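Local coordinates for piwi domain-containing protein (Vanderwaltozyma polyspora, PDB 5THE) that binds the 5' end of a guide RNA as the C-terminal lobe of a budding yeast Argonaute and probably takes part in target RNA cleavage, at residues 199-204 and 502-507; 300-305 and 533-538; 82-87 and 189-194; 286-291 and 496-501; 270-275 and 342-347. All coordinates share one frame; numbering follows the deposited sequence.

How the contacts relate
The chain first closes contact 3, which pairs 82-87 with 189-194 in the parallel sheet of the MID part and is finished before any other contact opens. Contact 1 opens next at 199-204 and closes only at 502-507, tying a MID helix to the long PIWI helix 490-515. Contacts 4 and 5 are nested inside that loop. Contact 5 opens at 270-275 and contact 4 at 286-291, but contact 5 closes first, so these two cross. Contact 2 opens at 300-305 and closes last, at 533-538, crossing contacts 1, 4 and 5. Contacts 2, 4 and 5 all reach the PIWI sheet, where 282-289 lies between 264-274 and 300-305.

Contact 1 (199-204 and 502-507); sequences VYDRLK and ATCFFK. With nucleotides of chain B.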
# COMPACT_ATOMS: atom_id res chain seq x y z
N VAL A 199 19.04 12.63 2.00
CA VAL A 199 18.31 13.57 2.85
C VAL A 199 16.94 13.00 3.20
O VAL A 199 16.53 13.03 4.37
CB VAL A 199 18.19 14.94 2.17
CG1 VAL A 199 17.07 15.71 2.79
CG2 VAL A 199 19.50 15.73 2.33
N TYR A 200 16.23 12.44 2.21
CA TYR A 200 14.90 11.88 2.48
C TYR A 200 14.97 10.72 3.46
O TYR A 200 14.15 10.62 4.38
CB TYR A 200 14.26 11.43 1.17
CG TYR A 200 12.92 10.75 1.32
CD1 TYR A 200 12.83 9.37 1.46
CD2 TYR A 200 11.74 11.49 1.29
CE1 TYR A 200 11.60 8.74 1.58
CE2 TYR A 200 10.51 10.87 1.41
CZ TYR A 200 10.43 9.51 1.55
OH TYR A 200 9.19 8.90 1.67
N ASP A 201 15.93 9.80 3.26
CA ASP A 201 16.07 8.65 4.15
C ASP A 201 16.28 9.09 5.58
O ASP A 201 15.65 8.57 6.51
CB ASP A 201 17.25 7.77 3.71
CG ASP A 201 16.99 7.03 2.41
OD1 ASP A 201 15.85 7.07 1.92
OD2 ASP A 201 17.93 6.40 1.90
N ARG A 202 17.17 10.06 5.77
CA ARG A 202 17.47 10.54 7.11
C ARG A 202 16.28 11.27 7.72
O ARG A 202 16.02 11.15 8.92
CB ARG A 202 18.70 11.45 7.07
CG ARG A 202 19.25 11.78 8.43
CD ARG A 202 19.99 10.58 8.99
NE ARG A 202 20.56 10.85 10.30
CZ ARG A 202 21.28 9.97 10.99
NH1 ARG A 202 21.53 8.77 10.50
NH2 ARG A 202 21.74 10.30 12.19
N LEU A 203 15.55 12.05 6.91
CA LEU A 203 14.34 12.70 7.42
C LEU A 203 13.34 11.69 7.96
O LEU A 203 12.76 11.88 9.03
CB LEU A 203 13.69 13.54 6.33
CG LEU A 203 14.29 14.92 6.08
CD1 LEU A 203 13.57 15.57 4.94
CD2 LEU A 203 14.21 15.79 7.34
N LYS A 204 13.12 10.61 7.21
CA LYS A 204 12.19 9.58 7.67
C LYS A 204 12.78 8.80 8.84
O LYS A 204 12.06 8.47 9.80
CB LYS A 204 11.83 8.66 6.51
CG LYS A 204 11.06 9.38 5.40
CD LYS A 204 9.75 9.99 5.93
CE LYS A 204 8.85 10.44 4.79
NZ LYS A 204 7.55 11.03 5.27
N ALA A 502 11.21 0.71 5.20
CA ALA A 502 12.15 0.04 6.10
C ALA A 502 13.56 0.06 5.54
O ALA A 502 14.53 0.15 6.30
CB ALA A 502 11.68 -1.40 6.34
N THR A 503 13.70 0.02 4.21
CA THR A 503 15.00 0.16 3.56
C THR A 503 15.58 1.55 3.81
O THR A 503 16.78 1.68 4.10
CB THR A 503 14.86 -0.13 2.07
OG1 THR A 503 14.34 -1.46 1.89
CG2 THR A 503 16.19 -0.00 1.35
N CYS A 504 14.76 2.61 3.68
CA CYS A 504 15.20 3.94 4.10
C CYS A 504 15.83 3.91 5.49
O CYS A 504 16.90 4.48 5.71
CB CYS A 504 14.01 4.91 4.11
SG CYS A 504 13.28 5.23 2.52
N PHE A 505 15.14 3.27 6.45
CA PHE A 505 15.66 3.23 7.81
C PHE A 505 16.99 2.50 7.86
O PHE A 505 17.94 2.96 8.51
CB PHE A 505 14.66 2.54 8.74
CG PHE A 505 13.32 3.21 8.82
CD1 PHE A 505 13.17 4.56 8.56
CD2 PHE A 505 12.19 2.47 9.18
CE1 PHE A 505 11.92 5.17 8.65
CE2 PHE A 505 10.94 3.07 9.28
CZ PHE A 505 10.81 4.43 9.02
N PHE A 506 17.08 1.35 7.18
CA PHE A 506 18.32 0.58 7.17
C PHE A 506 19.46 1.42 6.59
O PHE A 506 20.55 1.50 7.18
CB PHE A 506 18.13 -0.70 6.36
CG PHE A 506 19.36 -1.59 6.31
CD1 PHE A 506 20.41 -1.30 5.46
CD2 PHE A 506 19.43 -2.72 7.09
CE1 PHE A 506 21.52 -2.11 5.41
CE2 PHE A 506 20.54 -3.54 7.05
CZ PHE A 506 21.59 -3.23 6.21
N LYS A 507 19.20 2.07 5.46
CA LYS A 507 20.22 2.84 4.76
C LYS A 507 20.65 4.08 5.54
O LYS A 507 21.83 4.45 5.52
CB LYS A 507 19.71 3.23 3.37
CG LYS A 507 19.74 2.09 2.37
CD LYS A 507 18.97 2.44 1.08
CE LYS A 507 19.42 3.77 0.50
NZ LYS A 507 20.76 3.68 -0.13
OP3 U B 1 6.75 9.83 1.72
P U B 1 6.31 11.24 1.64
OP1 U B 1 6.52 11.89 2.96
OP2 U B 1 4.97 11.30 1.06
O5' U B 1 7.30 11.98 0.66
C5' U B 1 7.13 11.92 -0.75
C4' U B 1 7.88 13.05 -1.38
O4' U B 1 9.30 12.90 -1.12
C3' U B 1 7.72 13.19 -2.89
O3' U B 1 7.59 14.57 -3.22
C2' U B 1 9.04 12.63 -3.44
O2' U B 1 9.42 13.15 -4.69
C1' U B 1 10.03 13.01 -2.33
N1 U B 1 11.19 12.11 -2.26
C2 U B 1 12.44 12.66 -2.38
O2 U B 1 12.60 13.86 -2.52
N3 U B 1 13.50 11.78 -2.33
C4 U B 1 13.42 10.41 -2.17
O4 U B 1 14.45 9.74 -2.13
C5 U B 1 12.08 9.90 -2.06
C6 U B 1 11.05 10.75 -2.12
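The 5'-nucleotide pocket of this Argonaute is bordered by helix 197-210, where Tyr-200, Asp-201 and Lys-204 meet Cys-504, Phe-505 and Lys-507 of helix 490-515. The two helix segments cross at 98°. Asp-201 and Cys-504 face each other at the crossing, with OD1 of Asp-201 3.2 Å from SG of Cys-504. The same SG sits at the edge of the Tyr-200 ring, 4.0 Å from CE1 of Tyr-200. OD2 of Asp-201 rests on CE of Lys-507 at 3.3 Å. The carbonyl O of Lys-204 meets CE1 of Phe-505 at 3.5 Å.

CG of Tyr-200, anti to the backbone N (chi1 176°), lies 3.5 Å from C4 of U1 of chain B. One ring face lies under that uracil, and CG of Lys-204 backs the other. Tyr-200 OH donates to OP3 of U1 of chain B at 2.6 Å. Lys-204 NZ donates to OP1 of U1 of chain B at 2.7 Å and also bonds Asn-215. An alanine at Tyr-200 would probably leave the uracil without its aromatic partner and OP3 without this donor. Ring under base and lysine on phosphate are typical of the Argonaute MID pocket.

Contact 2 (300-305 and 533-538); sequences GDYMLQ and VLLPQV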
# COMPACT_ATOMS: atom_id res chain seq x y z
N GLY A 300 1.40 -1.97 9.68
CA GLY A 300 2.24 -3.13 9.46
C GLY A 300 3.49 -3.10 10.30
O GLY A 300 3.77 -2.14 11.03
N ASP A 301 4.23 -4.19 10.21
CA ASP A 301 5.53 -4.30 10.84
C ASP A 301 6.53 -4.76 9.80
O ASP A 301 6.17 -5.34 8.78
CB ASP A 301 5.50 -5.28 12.02
CG ASP A 301 4.83 -4.69 13.23
OD1 ASP A 301 5.28 -3.62 13.69
OD2 ASP A 301 3.84 -5.28 13.71
N TYR A 302 7.81 -4.47 10.05
CA TYR A 302 8.89 -4.97 9.22
C TYR A 302 9.92 -5.65 10.12
O TYR A 302 9.95 -5.44 11.34
CB TYR A 302 9.58 -3.85 8.42
CG TYR A 302 10.08 -2.75 9.31
CD1 TYR A 302 11.26 -2.90 10.04
CD2 TYR A 302 9.36 -1.57 9.45
CE1 TYR A 302 11.70 -1.90 10.89
CE2 TYR A 302 9.79 -0.57 10.29
CZ TYR A 302 10.96 -0.74 11.01
OH TYR A 302 11.36 0.28 11.84
N MET A 303 10.77 -6.47 9.52
CA MET A 303 11.89 -7.05 10.25
C MET A 303 13.02 -7.34 9.27
O MET A 303 12.80 -7.48 8.06
CB MET A 303 11.50 -8.33 10.99
CG MET A 303 11.04 -9.42 10.06
SD MET A 303 10.51 -10.85 11.01
CE MET A 303 10.00 -11.93 9.71
N LEU A 304 14.23 -7.39 9.81
CA LEU A 304 15.39 -7.78 9.02
C LEU A 304 15.40 -9.30 8.89
O LEU A 304 15.21 -10.01 9.88
CB LEU A 304 16.67 -7.30 9.71
CG LEU A 304 17.92 -7.33 8.84
CD1 LEU A 304 17.78 -6.35 7.68
CD2 LEU A 304 19.15 -7.00 9.68
N GLN A 305 15.60 -9.79 7.67
CA GLN A 305 15.71 -11.23 7.47
C GLN A 305 17.02 -11.75 8.04
O GLN A 305 17.90 -11.00 8.46
CB GLN A 305 15.61 -11.58 5.99
CG GLN A 305 14.25 -11.32 5.37
CD GLN A 305 13.37 -12.54 5.43
OE1 GLN A 305 12.74 -12.83 6.45
NE2 GLN A 305 13.33 -13.29 4.33
N VAL A 533 19.81 -3.40 15.76
CA VAL A 533 20.67 -2.25 15.56
C VAL A 533 20.75 -1.88 14.08
O VAL A 533 20.76 -0.69 13.73
CB VAL A 533 22.07 -2.51 16.16
CG1 VAL A 533 23.03 -1.36 15.82
CG2 VAL A 533 21.97 -2.68 17.68
N LEU A 534 20.82 -2.87 13.20
CA LEU A 534 20.81 -2.56 11.77
C LEU A 534 19.48 -1.96 11.35
O LEU A 534 19.43 -1.05 10.51
CB LEU A 534 21.12 -3.81 10.94
CG LEU A 534 22.55 -4.35 10.99
CD1 LEU A 534 22.62 -5.72 10.33
CD2 LEU A 534 23.54 -3.34 10.34
N LEU A 535 18.39 -2.46 11.91
CA LEU A 535 17.05 -2.05 11.50
C LEU A 535 16.21 -1.93 12.75
O LEU A 535 15.44 -2.83 13.10
CB LEU A 535 16.44 -3.04 10.50
CG LEU A 535 15.11 -2.67 9.86
CD1 LEU A 535 15.11 -1.20 9.44
CD2 LEU A 535 14.87 -3.56 8.67
N PRO A 536 16.34 -0.81 13.47
CA PRO A 536 15.56 -0.62 14.69
C PRO A 536 14.09 -0.54 14.37
O PRO A 536 13.69 -0.15 13.27
CB PRO A 536 16.08 0.71 15.25
CG PRO A 536 17.26 1.11 14.37
CD PRO A 536 17.05 0.42 13.07
N GLN A 537 13.28 -0.94 15.35
CA GLN A 537 11.84 -0.84 15.22
C GLN A 537 11.40 0.60 15.36
O GLN A 537 11.97 1.39 16.11
CB GLN A 537 11.12 -1.69 16.27
CG GLN A 537 11.17 -3.18 15.96
CD GLN A 537 10.53 -3.46 14.62
OE1 GLN A 537 9.41 -3.04 14.37
NE2 GLN A 537 11.26 -4.16 13.73
N VAL A 538 10.36 0.92 14.63
CA VAL A 538 9.85 2.27 14.63
C VAL A 538 9.23 2.56 16.00
O VAL A 538 8.78 1.66 16.72
CB VAL A 538 8.85 2.37 13.46
CG1 VAL A 538 7.45 2.33 13.92
CG2 VAL A 538 9.19 3.52 12.55
O HOH W 1 7.81 -2.62 12.43
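Leu-535 meets the CE1 side of the Tyr-302 ring at the apolar centre, CG of Leu-535 lying 3.6 Å from CE1 of Tyr-302. This is the C-terminal tail of the chain running along strand 300-305 of the RNase H-like PIWI sheet. The two run in nearly opposite directions but do not pair as strands. Next to Leu-535, CD2 of Leu-304 meets CD1 of Leu-534 at 3.8 Å, just where helix 531-534 ends. CD1 of Leu-304 lies 4.2 Å from CD2 of Leu-535. Ala-502 and Phe-505 of helix 490-515 pack against the same patch.

The polar edge begins at the phenol. Tyr-302 OH donates to O of Pro-536 at 2.8 Å, in the carbonyl plane and on a lone pair. Farther out, Gln-537 NE2 donates to the backbone O of Tyr-302 at 3.0 Å, with an N-H...O angle of 157°. Gln-537 OE1 bonds Lys-543, which forms a salt bridge with OD1 of Asp-301. OD2 of Asp-301 bonds Asn-322 and forms a salt bridge with Arg-323. A water accepts from Tyr-302 N at 3.0 Å and donates to OD1 of Asp-301.

Contact 3 (82-87 and 189-194); sequences IFINNA and YVLRRG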
# COMPACT_ATOMS: atom_id res chain seq x y z
N ILE A 82 8.42 22.75 7.35
CA ILE A 82 9.85 22.82 7.63
C ILE A 82 10.55 22.74 6.28
O ILE A 82 10.49 21.71 5.60
CB ILE A 82 10.32 21.70 8.56
CG1 ILE A 82 9.61 21.81 9.92
CG2 ILE A 82 11.86 21.73 8.72
CD1 ILE A 82 10.00 20.71 10.91
N PHE A 83 11.19 23.83 5.88
CA PHE A 83 11.88 23.89 4.60
C PHE A 83 13.27 23.29 4.79
O PHE A 83 14.11 23.84 5.51
CB PHE A 83 11.96 25.33 4.09
CG PHE A 83 12.40 25.44 2.66
CD1 PHE A 83 13.74 25.49 2.34
CD2 PHE A 83 11.47 25.51 1.64
CE1 PHE A 83 14.16 25.58 1.02
CE2 PHE A 83 11.88 25.61 0.32
CZ PHE A 83 13.22 25.64 0.01
N ILE A 84 13.52 22.16 4.14
CA ILE A 84 14.81 21.49 4.21
C ILE A 84 15.62 22.02 3.03
O ILE A 84 15.37 21.67 1.88
CB ILE A 84 14.67 19.97 4.18
CG1 ILE A 84 13.76 19.50 5.33
CG2 ILE A 84 16.06 19.31 4.25
CD1 ILE A 84 14.33 19.73 6.77
N ASN A 85 16.57 22.92 3.32
CA ASN A 85 17.36 23.53 2.26
C ASN A 85 18.54 22.60 1.95
O ASN A 85 19.66 22.78 2.45
CB ASN A 85 17.83 24.91 2.69
CG ASN A 85 18.60 25.61 1.59
OD1 ASN A 85 18.29 25.44 0.42
ND2 ASN A 85 19.61 26.39 1.96
N ASN A 86 18.29 21.58 1.13
CA ASN A 86 19.36 20.64 0.81
C ASN A 86 20.12 21.08 -0.45
O ASN A 86 20.24 20.36 -1.43
CB ASN A 86 18.81 19.21 0.69
CG ASN A 86 17.65 19.09 -0.29
OD1 ASN A 86 16.89 20.03 -0.49
ND2 ASN A 86 17.50 17.91 -0.89
N ALA A 87 20.64 22.31 -0.38
CA ALA A 87 21.60 22.85 -1.33
C ALA A 87 22.64 23.66 -0.56
O ALA A 87 22.50 23.88 0.65
CB ALA A 87 20.92 23.73 -2.38
N TYR A 189 7.60 18.53 5.44
CA TYR A 189 8.95 18.81 4.99
C TYR A 189 8.89 19.30 3.54
O TYR A 189 8.37 18.59 2.67
CB TYR A 189 9.83 17.58 5.12
CG TYR A 189 10.17 17.19 6.53
CD1 TYR A 189 10.86 18.06 7.37
CD2 TYR A 189 9.84 15.92 7.03
CE1 TYR A 189 11.18 17.71 8.66
CE2 TYR A 189 10.16 15.56 8.33
CZ TYR A 189 10.84 16.46 9.14
OH TYR A 189 11.16 16.11 10.43
N VAL A 190 9.40 20.50 3.29
CA VAL A 190 9.44 21.08 1.95
C VAL A 190 10.88 21.02 1.49
O VAL A 190 11.74 21.75 2.00
CB VAL A 190 8.90 22.52 1.94
CG1 VAL A 190 8.97 23.11 0.54
CG2 VAL A 190 7.45 22.54 2.47
N LEU A 191 11.16 20.15 0.52
CA LEU A 191 12.54 19.89 0.10
C LEU A 191 12.95 20.86 -0.99
O LEU A 191 12.28 20.96 -2.02
CB LEU A 191 12.71 18.46 -0.40
CG LEU A 191 12.08 17.39 0.49
CD1 LEU A 191 12.23 16.03 -0.14
CD2 LEU A 191 12.69 17.42 1.88
N ARG A 192 14.07 21.56 -0.78
CA ARG A 192 14.55 22.47 -1.82
C ARG A 192 14.88 21.73 -3.11
O ARG A 192 14.60 22.22 -4.21
CB ARG A 192 15.76 23.25 -1.32
CG ARG A 192 16.44 24.09 -2.41
CD ARG A 192 16.44 25.56 -2.04
NE ARG A 192 17.07 26.40 -3.05
CZ ARG A 192 18.28 26.93 -2.93
NH1 ARG A 192 19.02 26.72 -1.85
NH2 ARG A 192 18.76 27.69 -3.91
N ARG A 193 15.48 20.54 -3.00
CA ARG A 193 15.83 19.75 -4.18
C ARG A 193 15.24 18.36 -4.03
O ARG A 193 15.36 17.74 -2.97
CB ARG A 193 17.37 19.66 -4.36
CG ARG A 193 18.14 21.01 -4.22
CD ARG A 193 18.27 21.80 -5.53
NE ARG A 193 19.52 21.50 -6.25
CZ ARG A 193 20.40 22.41 -6.65
NH1 ARG A 193 20.18 23.71 -6.43
NH2 ARG A 193 21.50 22.04 -7.29
N GLY A 194 14.59 17.86 -5.10
CA GLY A 194 14.11 16.50 -5.15
C GLY A 194 15.23 15.50 -5.41
O GLY A 194 16.41 15.86 -5.54
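OD1 of Asn-85 takes the shortest polar bond of the contact, from NH1 of Arg-192 at 2.7 Å. The bond is nearly straight, with 165° at the hydrogen. It lies in the carbonyl plane on a lone pair and also in the guanidinium plane, so amide and guanidinium are almost coplanar. Thr-89 O takes a second bond from Arg-192 NH1 and another from ND2 of Asn-85.

Asn-86 grips the backbone of Arg-193 twice. Arg-193 N donates to OD1 of Asn-86 at 2.9 Å, and ND2 of Asn-86 donates to O of Arg-193 at 3.0 Å. The same ND2 has a second partner in OD2 of Asp-196. An alanine at Asn-86 would probably leave N and O of Arg-193, and Asp-196, without these mates and free the turn after the strand to shift.

Behind these polar ends, strands 82-85 and 189-191 pair in parallel. Val-190 N donates to Ile-82 O at 2.8 Å. Ile-84 N donates to Val-190 O, and Arg-192 N to Ile-84 O. On one sheet face, CD2 of Phe-83 meets CG1 of Val-190 at 3.6 Å. The far end of that ring touches Arg-192, CE1 of Phe-83 lying 3.7 Å from CB of Arg-192. On the other, Ile-82 and Ile-84 pack against CD1 of Tyr-189, on the face packed by helices 169-179 and 197-210. Leu-191 also packs on a uracil of the bound RNA. The Asn-86 amide thus carries on the link to the backbone past the last strand bond of the MID sheet, while Asn-85 holds the Arg-192 guanidinium, close to the RNA.

Contact 4 (286-291 and 496-501); sequences SLVGSY and DLLCTR
Ser-286 and Leu-498 form the tight part of this contact, with CB of Ser-286 3.7 Å from CG of Leu-498. Leu-498 has CG anti to the backbone N (chi1 175°), which sets CG against CB of Ser-286. CD2 of Leu-498 lies 3.8 Å from CB of Ser-286 and 3.8 Å from CG1 of Val-288. The Val-288 and Leu-498 side chains overlap alongside, running in opposite senses. One turn of the helix thus rests on two alternate residues of the strand, whose side chains both point to it.

Polar atoms sit beside this apolar patch. OG of Ser-286 is 3.4 Å from SG of Cys-499. The same hydroxyl is hydrogen-bonded to the backbone O of Ala-495, one residue before the helix segment. It therefore has a polar mate although the residue is buried.

The contact is loose elsewhere. Strand and helix directions are 135° apart, so they part soon after meeting. Beyond Val-288 the strand segment has left the helix. Solvent reaches the helix at Thr-500 and in part at Leu-497, neither of which touches the strand segment. Arg-501 points another way, to a salt bridge with Asp-208 and a long, weak ion pair with an RNA phosphate. A long helix laid across the antiparallel strands 264-274, 282-289 and 300-305 is characteristic of the RNase H-like fold of the PIWI domain.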
# COMPACT_ATOMS: atom_id res chain seq x y z
N SER A 286 8.22 -7.26 5.23
CA SER A 286 7.18 -6.47 5.84
C SER A 286 5.88 -7.26 5.83
O SER A 286 5.69 -8.17 5.02
CB SER A 286 6.99 -5.12 5.13
OG SER A 286 6.47 -5.34 3.83
N LEU A 287 4.99 -6.93 6.75
CA LEU A 287 3.68 -7.55 6.84
C LEU A 287 2.70 -6.48 7.28
O LEU A 287 2.84 -5.94 8.38
CB LEU A 287 3.67 -8.72 7.83
CG LEU A 287 2.30 -9.40 7.98
CD1 LEU A 287 1.94 -10.13 6.68
CD2 LEU A 287 2.21 -10.34 9.21
N VAL A 288 1.73 -6.15 6.42
CA VAL A 288 0.69 -5.19 6.75
C VAL A 288 -0.61 -5.96 6.92
O VAL A 288 -0.77 -7.06 6.40
CB VAL A 288 0.52 -4.07 5.69
CG1 VAL A 288 1.83 -3.28 5.51
CG2 VAL A 288 0.06 -4.67 4.37
N GLY A 289 -1.54 -5.36 7.65
CA GLY A 289 -2.82 -6.01 7.87
C GLY A 289 -3.97 -5.04 8.06
O GLY A 289 -3.80 -3.96 8.63
N SER A 290 -5.14 -5.43 7.57
CA SER A 290 -6.36 -4.67 7.80
C SER A 290 -6.83 -4.86 9.23
O SER A 290 -6.36 -5.74 9.95
CB SER A 290 -7.44 -5.11 6.83
OG SER A 290 -7.79 -6.46 7.08
N TYR A 291 -7.79 -4.04 9.65
CA TYR A 291 -8.36 -4.25 10.97
C TYR A 291 -9.86 -4.04 11.08
O TYR A 291 -10.38 -4.18 12.19
CB TYR A 291 -7.66 -3.37 12.02
CG TYR A 291 -7.70 -1.86 11.81
CD1 TYR A 291 -8.91 -1.17 11.75
CD2 TYR A 291 -6.54 -1.13 11.75
CE1 TYR A 291 -8.94 0.21 11.61
CE2 TYR A 291 -6.56 0.24 11.62
CZ TYR A 291 -7.75 0.90 11.54
OH TYR A 291 -7.75 2.26 11.39
N ASP A 496 4.76 -3.54 -0.20
CA ASP A 496 5.92 -3.08 -0.95
C ASP A 496 6.43 -1.76 -0.40
O ASP A 496 7.64 -1.59 -0.19
CB ASP A 496 5.59 -2.93 -2.44
CG ASP A 496 5.17 -4.22 -3.08
OD1 ASP A 496 5.47 -5.29 -2.52
OD2 ASP A 496 4.53 -4.16 -4.14
N LEU A 497 5.52 -0.81 -0.18
CA LEU A 497 5.91 0.51 0.31
C LEU A 497 6.52 0.44 1.70
O LEU A 497 7.40 1.24 2.02
CB LEU A 497 4.69 1.43 0.32
CG LEU A 497 4.13 1.66 -1.09
CD1 LEU A 497 2.84 2.46 -1.00
CD2 LEU A 497 5.17 2.40 -1.91
N LEU A 498 6.03 -0.46 2.55
CA LEU A 498 6.60 -0.55 3.89
C LEU A 498 8.01 -1.12 3.84
O LEU A 498 8.90 -0.65 4.55
CB LEU A 498 5.69 -1.38 4.79
CG LEU A 498 6.22 -1.65 6.21
CD1 LEU A 498 6.62 -0.34 6.87
CD2 LEU A 498 5.14 -2.39 7.05
N CYS A 499 8.23 -2.13 2.99
CA CYS A 499 9.59 -2.62 2.75
C CYS A 499 10.51 -1.51 2.27
O CYS A 499 11.67 -1.43 2.68
CB CYS A 499 9.57 -3.73 1.71
SG CYS A 499 9.54 -5.35 2.38
N THR A 500 10.01 -0.66 1.36
CA THR A 500 10.84 0.45 0.88
C THR A 500 11.14 1.42 2.00
O THR A 500 12.28 1.88 2.14
CB THR A 500 10.14 1.15 -0.28
OG1 THR A 500 10.00 0.21 -1.33
CG2 THR A 500 10.94 2.37 -0.79
N ARG A 501 10.14 1.74 2.84
CA ARG A 501 10.41 2.65 3.94
C ARG A 501 11.37 2.01 4.95
O ARG A 501 12.24 2.70 5.50
CB ARG A 501 9.11 3.06 4.63
CG ARG A 501 9.35 3.96 5.86
CD ARG A 501 10.07 5.26 5.45
NE ARG A 501 9.44 5.82 4.27
CZ ARG A 501 8.32 6.54 4.31
NH1 ARG A 501 7.76 6.83 5.47
NH2 ARG A 501 7.76 6.96 3.18

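Contact 5 (270-275 and 342-347); sequences GSDVTH and FRDGVS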
# COMPACT_ATOMS: atom_id res chain seq x y z
N GLY A 270 -0.81 -8.32 3.75
CA GLY A 270 0.12 -8.22 2.64
C GLY A 270 1.55 -8.29 3.14
O GLY A 270 1.89 -7.68 4.15
N SER A 271 2.37 -9.06 2.43
CA SER A 271 3.78 -9.14 2.77
C SER A 271 4.63 -8.97 1.52
O SER A 271 4.21 -9.24 0.40
CB SER A 271 4.13 -10.46 3.47
OG SER A 271 3.92 -11.56 2.62
N ASP A 272 5.85 -8.49 1.75
CA ASP A 272 6.83 -8.30 0.69
C ASP A 272 8.20 -8.52 1.32
O ASP A 272 8.38 -8.40 2.53
CB ASP A 272 6.71 -6.90 0.04
CG ASP A 272 7.66 -6.69 -1.14
OD1 ASP A 272 7.73 -7.56 -2.02
OD2 ASP A 272 8.29 -5.62 -1.21
N VAL A 273 9.16 -8.85 0.47
CA VAL A 273 10.57 -8.91 0.84
C VAL A 273 11.34 -8.09 -0.18
O VAL A 273 11.08 -8.17 -1.38
CB VAL A 273 11.10 -10.36 0.87
CG1 VAL A 273 12.52 -10.39 1.43
CG2 VAL A 273 10.20 -11.21 1.70
N THR A 274 12.29 -7.30 0.30
CA THR A 274 13.22 -6.62 -0.59
C THR A 274 14.64 -7.02 -0.20
O THR A 274 14.92 -7.31 0.97
CB THR A 274 13.09 -5.11 -0.52
OG1 THR A 274 13.20 -4.70 0.86
CG2 THR A 274 11.74 -4.69 -1.08
N HIS A 275 15.53 -7.01 -1.18
CA HIS A 275 16.85 -7.58 -0.99
C HIS A 275 17.92 -6.51 -1.11
O HIS A 275 17.73 -5.49 -1.78
CB HIS A 275 17.11 -8.68 -2.00
CG HIS A 275 16.08 -9.76 -1.96
ND1 HIS A 275 15.97 -10.64 -0.91
CD2 HIS A 275 15.10 -10.09 -2.84
CE1 HIS A 275 14.97 -11.47 -1.13
NE2 HIS A 275 14.43 -11.16 -2.30
N PHE A 342 -1.67 -12.16 1.32
CA PHE A 342 -1.14 -11.83 -0.00
C PHE A 342 0.37 -11.75 0.09
O PHE A 342 0.90 -10.97 0.87
CB PHE A 342 -1.69 -10.51 -0.53
CG PHE A 342 -3.08 -10.61 -1.05
CD1 PHE A 342 -3.31 -10.92 -2.38
CD2 PHE A 342 -4.15 -10.38 -0.21
CE1 PHE A 342 -4.60 -11.01 -2.87
CE2 PHE A 342 -5.45 -10.47 -0.70
CZ PHE A 342 -5.66 -10.79 -2.03
N ARG A 343 1.06 -12.55 -0.71
CA ARG A 343 2.51 -12.63 -0.65
C ARG A 343 3.11 -12.08 -1.93
O ARG A 343 2.86 -12.61 -3.02
CB ARG A 343 2.97 -14.07 -0.42
CG ARG A 343 4.47 -14.22 -0.50
CD ARG A 343 5.20 -13.40 0.54
NE ARG A 343 6.40 -14.11 0.93
CZ ARG A 343 7.58 -13.93 0.36
NH1 ARG A 343 7.70 -13.02 -0.60
NH2 ARG A 343 8.63 -14.63 0.75
N ASP A 344 3.91 -11.02 -1.81
CA ASP A 344 4.56 -10.40 -2.96
C ASP A 344 6.07 -10.62 -2.87
O ASP A 344 6.62 -10.89 -1.80
CB ASP A 344 4.26 -8.89 -3.03
CG ASP A 344 4.65 -8.29 -4.35
OD1 ASP A 344 5.08 -7.12 -4.40
OD2 ASP A 344 4.54 -9.01 -5.36
N GLY A 345 6.74 -10.46 -4.00
CA GLY A 345 8.18 -10.51 -3.99
C GLY A 345 8.63 -11.94 -3.85
O GLY A 345 9.41 -12.26 -2.94
N VAL A 346 8.13 -12.81 -4.72
CA VAL A 346 8.36 -14.25 -4.60
C VAL A 346 8.52 -14.88 -5.98
O VAL A 346 7.83 -14.51 -6.93
CB VAL A 346 7.23 -14.94 -3.80
CG1 VAL A 346 5.89 -14.81 -4.53
CG2 VAL A 346 7.59 -16.39 -3.53
N SER A 347 9.44 -15.84 -6.07
CA SER A 347 9.67 -16.59 -7.30
C SER A 347 8.78 -17.81 -7.32
O SER A 347 8.39 -18.35 -6.28
CB SER A 347 11.14 -17.02 -7.41
OG SER A 347 12.03 -15.97 -7.08
O HOH W 2 11.70 -13.08 -3.30
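Arg-343 runs past Ser-271 and Val-273 of the neighbouring strand. Its CB and CG both stay 4.1 Å from OG of Ser-271. The chain bends at chi2 (61°), and CD then comes to 3.1 Å from OG of Ser-271. NE lies 3.9 Å from the same OG of Ser-271. At the tip, CG2 of Val-273 lies over one face of the guanidinium, 3.8 Å from NH1 of Arg-343. That NH1 turns back on its own chain. It donates to O of Asp-344 at 2.7 Å and to O of Gly-345 at 3.0 Å, standing above both carbonyl planes. NH2 of Arg-343 forms a salt bridge with Glu-358 and a hydrogen bond to Glu-311 O.

The backbones pair in parallel beside it. Ser-271 N donates to Phe-342 O, and Asp-344 N to Ser-271 O. Next in register, the carboxylates of Asp-272 and Asp-344 run alongside each other in the same sense, planes 25° apart, with OD1 of Asp-272 3.6 Å from OD1 of Asp-344. Lys-390 forms a salt bridge with Asp-344. Aspartates on two adjacent parallel strands, with a third, Asp-496, on helix 490-515, are consistent with the acidic cluster of the RNase H-like fold in PIWI domains.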